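Local coordinates for protein insect group II chitinase (Ostrinia furnacalis, PDB 5Y2A) that probably hydrolyses internal beta-1,4 linkages of chitin as the second catalytic domain of an insect family 18 chitinase, at residues Phe252-Gly257 against Ala264-Gly269; Ala258-Gly263 against Tyr309-Asp314. All blocks are in the same frame, centred on the assembly; numbering follows the deposited sequence.

Contact 1: Phe252-Gly257 against Ala264-Gly269; sequences FSVVEG and APTYAG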
loop_
_atom_site.group_PDB
_atom_site.type_symbol
_atom_site.label_atom_id
_atom_site.label_comp_id
_atom_site.label_asym_id
_atom_site.label_seq_id
_atom_site.Cartn_x
_atom_site.Cartn_y
_atom_site.Cartn_z
ATOM N N PHE A 252 -1.699 1.737 -15.165
ATOM C CA PHE A 252 -1.062 0.481 -15.522
ATOM C C PHE A 252 0.286 0.757 -16.167
ATOM O O PHE A 252 0.492 1.799 -16.796
ATOM C CB PHE A 252 -1.876 -0.340 -16.538
ATOM C CG PHE A 252 -3.307 -0.613 -16.145
ATOM C CD1 PHE A 252 -4.268 0.388 -16.191
ATOM C CD2 PHE A 252 -3.706 -1.899 -15.818
ATOM C CE1 PHE A 252 -5.585 0.120 -15.869
ATOM C CE2 PHE A 252 -5.025 -2.174 -15.498
ATOM C CZ PHE A 252 -5.963 -1.166 -15.522
ATOM N N SER A 253 1.194 -0.206 -16.032
ATOM C CA SER A 253 2.405 -0.272 -16.846
ATOM C C SER A 253 2.247 -1.434 -17.826
ATOM O O SER A 253 2.033 -2.572 -17.400
ATOM C CB SER A 253 3.645 -0.446 -15.969
ATOM O OG SER A 253 3.802 0.663 -15.083
ATOM N N VAL A 254 2.347 -1.144 -19.138
ATOM C CA VAL A 254 1.983 -2.096 -20.189
ATOM C C VAL A 254 3.213 -2.878 -20.642
ATOM O O VAL A 254 4.303 -2.315 -20.805
ATOM C CB VAL A 254 1.322 -1.368 -21.377
ATOM C CG1 VAL A 254 0.897 -2.377 -22.471
ATOM C CG2 VAL A 254 0.102 -0.559 -20.910
ATOM N N VAL A 255 3.029 -4.183 -20.866
ATOM C CA VAL A 255 4.113 -5.028 -21.360
ATOM C C VAL A 255 4.657 -4.466 -22.672
ATOM O O VAL A 255 3.899 -4.024 -23.545
ATOM C CB VAL A 255 3.618 -6.475 -21.519
ATOM C CG1 VAL A 255 4.615 -7.313 -22.304
ATOM C CG2 VAL A 255 3.341 -7.096 -20.155
ATOM N N GLU A 256 5.984 -4.457 -22.803
ATOM C CA GLU A 256 6.629 -3.954 -24.013
ATOM C C GLU A 256 6.031 -4.599 -25.258
ATOM O O GLU A 256 5.823 -5.815 -25.305
ATOM C CB GLU A 256 8.129 -4.240 -23.977
ATOM C CG GLU A 256 8.901 -3.558 -25.100
ATOM C CD GLU A 256 10.397 -3.592 -24.875
ATOM O OE1 GLU A 256 11.015 -4.600 -25.276
ATOM O OE2 GLU A 256 10.954 -2.640 -24.288
ATOM N N GLY A 257 5.724 -3.771 -26.253
ATOM C CA GLY A 257 5.214 -4.253 -27.518
ATOM C C GLY A 257 3.752 -4.640 -27.535
ATOM O O GLY A 257 3.273 -5.118 -28.570
ATOM N N ALA A 264 -4.674 -4.752 -23.296
ATOM C CA ALA A 264 -3.243 -5.002 -23.471
ATOM C C ALA A 264 -2.650 -5.536 -22.173
ATOM O O ALA A 264 -2.939 -4.990 -21.102
ATOM C CB ALA A 264 -2.522 -3.723 -23.882
ATOM N N PRO A 265 -1.827 -6.582 -22.223
ATOM C CA PRO A 265 -1.259 -7.136 -20.986
ATOM C C PRO A 265 -0.385 -6.130 -20.248
ATOM O O PRO A 265 0.340 -5.338 -20.853
ATOM C CB PRO A 265 -0.431 -8.332 -21.483
ATOM C CG PRO A 265 -1.076 -8.709 -22.768
ATOM C CD PRO A 265 -1.498 -7.413 -23.393
ATOM N N THR A 266 -0.457 -6.179 -18.922
ATOM C CA THR A 266 0.279 -5.266 -18.066
ATOM C C THR A 266 1.096 -6.060 -17.059
ATOM O O THR A 266 0.797 -7.219 -16.761
ATOM C CB THR A 266 -0.662 -4.300 -17.334
ATOM O OG1 THR A 266 -1.599 -5.051 -16.559
ATOM C CG2 THR A 266 -1.419 -3.443 -18.343
ATOM N N TYR A 267 2.137 -5.416 -16.531
ATOM C CA TYR A 267 3.026 -6.050 -15.573
ATOM C C TYR A 267 3.064 -5.369 -14.210
ATOM O O TYR A 267 3.661 -5.924 -13.281
ATOM C CB TYR A 267 4.454 -6.119 -16.143
ATOM C CG TYR A 267 5.103 -4.767 -16.359
ATOM C CD1 TYR A 267 5.814 -4.146 -15.342
ATOM C CD2 TYR A 267 5.008 -4.115 -17.582
ATOM C CE1 TYR A 267 6.403 -2.917 -15.527
ATOM C CE2 TYR A 267 5.608 -2.878 -17.782
ATOM C CZ TYR A 267 6.305 -2.287 -16.750
ATOM O OH TYR A 267 6.899 -1.051 -16.933
ATOM N N ALA A 268 2.450 -4.197 -14.060
ATOM C CA ALA A 268 2.459 -3.482 -12.789
ATOM C C ALA A 268 1.411 -2.380 -12.853
ATOM O O ALA A 268 0.853 -2.091 -13.911
ATOM C CB ALA A 268 3.839 -2.891 -12.490
ATOM N N GLY A 269 1.141 -1.776 -11.705
ATOM C CA GLY A 269 0.444 -0.509 -11.710
ATOM C C GLY A 269 1.308 0.562 -12.351
ATOM O O GLY A 269 2.511 0.398 -12.561
HETATM O O HOH W 1 6.548 0.734 -14.332
#
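The ring of Tyr267 lies with one face over Ser253 CB, a CH-pi contact 3.8 Å from CB to the ring centroid and 28° off its normal, while Val254 O and Val255 N meet its edge in plane, the carbonyl oxygen 3.3 Å from CE2. The Phe252 ring meets Trp316 nearly at right angles, and Thr266 CG2 comes to it obliquely. Both rings belong to a beta hairpin: strand 241-254 runs out of the barrel and its far end pairs with 266-269, consistent with the insertion domain of family 18 chitinases. Tyr267 N donates to Ser253 O almost along the C=O axis, and a straight bond of 2.9 Å runs from Ser253 N to Ala268 O. Val255 N donates to Pro265 O at 2.9 Å; proline suits the place because its carbonyl alone is called on. Serine suits its place because it is slim enough to fit against the aromatic face yet carries a hydroxyl. Val254 instead turns a methyl, CG1, to Ala264 CB, and Thr266 offers CG2 to Phe252 CB at 3.6 Å. Tyr267 OH is hydrogen-bonded to Asp314 OD2, which probably helps to hold the ring in place, and it also accepts from a water. That same water donates to Ser253 OG, which receives Gln315 NE2 as well and spends its own proton on Gly269 O, 2.8 Å away and above the carbonyl plane.

Contact 2: Ala258-Gly263 against Tyr309-Asp314; sequences AGTGLG and YATHDD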
loop_
_atom_site.group_PDB
_atom_site.type_symbol
_atom_site.label_atom_id
_atom_site.label_comp_id
_atom_site.label_asym_id
_atom_site.label_seq_id
_atom_site.Cartn_x
_atom_site.Cartn_y
_atom_site.Cartn_z
ATOM N N ALA A 258 3.018 -4.443 -26.444
ATOM C CA ALA A 258 1.616 -4.838 -26.399
ATOM C C ALA A 258 0.668 -3.770 -26.929
ATOM O O ALA A 258 -0.537 -4.026 -27.017
ATOM C CB ALA A 258 1.212 -5.212 -24.967
ATOM N N GLY A 259 1.165 -2.586 -27.277
ATOM C CA GLY A 259 0.299 -1.543 -27.785
ATOM C C GLY A 259 -0.370 -0.745 -26.679
ATOM O O GLY A 259 -0.071 -0.878 -25.493
ATOM N N THR A 260 -1.317 0.100 -27.094
ATOM C CA THR A 260 -2.002 1.004 -26.176
ATOM C C THR A 260 -3.493 0.724 -26.065
ATOM O O THR A 260 -4.225 1.552 -25.512
ATOM C CB THR A 260 -1.792 2.462 -26.601
ATOM O OG1 THR A 260 -2.353 2.667 -27.907
ATOM C CG2 THR A 260 -0.318 2.803 -26.618
ATOM N N GLY A 261 -3.976 -0.398 -26.579
ATOM C CA GLY A 261 -5.396 -0.650 -26.596
ATOM C C GLY A 261 -5.925 -1.192 -25.280
ATOM O O GLY A 261 -5.199 -1.470 -24.330
ATOM N N LEU A 262 -7.247 -1.324 -25.240
ATOM C CA LEU A 262 -7.898 -1.990 -24.122
ATOM C C LEU A 262 -7.544 -3.472 -24.147
ATOM O O LEU A 262 -7.443 -4.076 -25.218
ATOM C CB LEU A 262 -9.411 -1.809 -24.225
ATOM C CG LEU A 262 -9.958 -0.414 -23.928
ATOM C CD1 LEU A 262 -11.388 -0.371 -24.425
ATOM C CD2 LEU A 262 -9.861 -0.040 -22.445
ATOM N N GLY A 263 -7.345 -4.052 -22.969
ATOM C CA GLY A 263 -6.981 -5.455 -22.877
ATOM C C GLY A 263 -5.518 -5.772 -23.115
ATOM O O GLY A 263 -5.155 -6.951 -23.142
ATOM N N TYR A 309 -8.995 7.079 -21.860
ATOM C CA TYR A 309 -7.754 6.704 -21.195
ATOM C C TYR A 309 -6.615 7.494 -21.831
ATOM O O TYR A 309 -6.726 7.999 -22.954
ATOM C CB TYR A 309 -7.502 5.180 -21.224
ATOM C CG TYR A 309 -7.421 4.532 -22.593
ATOM C CD1 TYR A 309 -8.556 4.017 -23.206
ATOM C CD2 TYR A 309 -6.205 4.404 -23.254
ATOM C CE1 TYR A 309 -8.484 3.405 -24.462
ATOM C CE2 TYR A 309 -6.122 3.795 -24.503
ATOM C CZ TYR A 309 -7.267 3.301 -25.101
ATOM O OH TYR A 309 -7.201 2.698 -26.341
ATOM N N ALA A 310 -5.534 7.650 -21.073
ATOM C CA ALA A 310 -4.401 8.441 -21.501
ATOM C C ALA A 310 -3.143 7.589 -21.451
ATOM O O ALA A 310 -3.002 6.724 -20.578
ATOM C CB ALA A 310 -4.238 9.704 -20.644
ATOM N N THR A 311 -2.222 7.837 -22.381
ATOM C CA THR A 311 -1.053 6.988 -22.525
ATOM C C THR A 311 0.209 7.817 -22.753
ATOM O O THR A 311 0.164 8.922 -23.295
ATOM C CB THR A 311 -1.187 6.003 -23.693
ATOM O OG1 THR A 311 -1.336 6.741 -24.911
ATOM C CG2 THR A 311 -2.378 5.059 -23.486
ATOM N N HIS A 312 1.335 7.242 -22.325
ATOM C CA HIS A 312 2.671 7.766 -22.544
ATOM C C HIS A 312 3.651 6.647 -22.249
ATOM O O HIS A 312 3.604 6.056 -21.170
ATOM C CB HIS A 312 2.957 8.976 -21.641
ATOM C CG HIS A 312 4.305 9.584 -21.851
ATOM N ND1 HIS A 312 4.585 10.459 -22.880
ATOM C CD2 HIS A 312 5.460 9.433 -21.157
ATOM C CE1 HIS A 312 5.852 10.830 -22.807
ATOM N NE2 HIS A 312 6.407 10.219 -21.773
ATOM N N ASP A 313 4.554 6.378 -23.204
ATOM C CA ASP A 313 5.482 5.239 -23.129
ATOM C C ASP A 313 4.641 4.005 -22.791
ATOM O O ASP A 313 3.615 3.780 -23.450
ATOM C CB ASP A 313 6.605 5.551 -22.162
ATOM C CG ASP A 313 7.694 4.502 -22.187
ATOM O OD1 ASP A 313 8.512 4.494 -23.129
ATOM O OD2 ASP A 313 7.690 3.633 -21.291
ATOM N N ASP A 314 4.995 3.220 -21.762
ATOM C CA ASP A 314 4.210 2.072 -21.369
ATOM C C ASP A 314 3.204 2.385 -20.255
ATOM O O ASP A 314 2.650 1.457 -19.648
ATOM C CB ASP A 314 5.124 0.891 -20.961
ATOM C CG ASP A 314 5.899 1.144 -19.673
ATOM O OD1 ASP A 314 5.832 2.242 -19.085
ATOM O OD2 ASP A 314 6.607 0.214 -19.235
HETATM O O HOH W 2 -5.116 2.751 -28.144
#
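Strand 309-312 has ordinary beta geometry, and the irregular loop 258-263 passes alongside it too far off for beta pairing, the closest alpha carbons, Thr260 CA and Thr311 CA, being 7.1 Å apart. Side chains of the strand, chiefly Tyr309, therefore reach across to the loop's backbone and side chains. The CG of Tyr309 sits in the crowded position between the backbone N and the carbonyl carbon (chi1 59°), which directs the ring toward the loop. There CE2 comes within 3.1 Å of Thr260 O, and CE1 lies 4.1 Å from Leu262 CG, the leucine crossing the ring obliquely and supplying the aliphatic bulk that suits an aromatic neighbour. A water in the plane of the ring joins the two segments: it is 2.8 Å from Tyr309 OH and 2.8 Å from Thr260 OG1, with a weaker bond to Thr260 O. Threonine serves a double purpose in the strand, Thr311 CG2 meeting Thr260 CB at 4.1 Å while its OG1 is bonded to His299 NE2. Trp316 and His299 both stack with the Tyr309 ring, and Trp316 also touches Leu262 and gives its NE1 to Thr260 O. An alanine in place of Tyr309 removes ring and hydroxyl, and would probably lose the water's link to the strand, the packing on Leu262 and the stacks with Trp316 and His299. Asp314 OD1 makes a salt bridge to Lys44 of the second subunit, and His312 NE2, at the end of the strand, is hydrogen-bonded to Glu45 of that subunit. The whole is a hairpin loop laid over the side chains of a second antiparallel hairpin, 309-312 with 315-318, consistent with the alpha+beta insertion domain found in many family 18 chitinases.

Overall arrangement
The centres of contacts 1 and 2 are about 8 Å apart, and their segments alternate along the chain: residues 258-263 form the turn of the hairpin whose arms make contact 1. Asp314 joins the two, its OD2 lying 2.6 Å from Tyr267 OH and its O 2.7 Å from Val254 N, both probable hydrogen bonds. Ala264 CB packs 3.7 Å from Ala258 O where the turn leads into the second arm. Both contacts also touch the second subunit. In related chitinases the insertion domain walls one side of the substrate cleft, whereas the catalytic acids sit on the barrel. The glycan at Tyr212, Asn225 and Asn229 is separate and probably N-linked, not substrate, Asn225 lying in an Asn-X-Thr sequon.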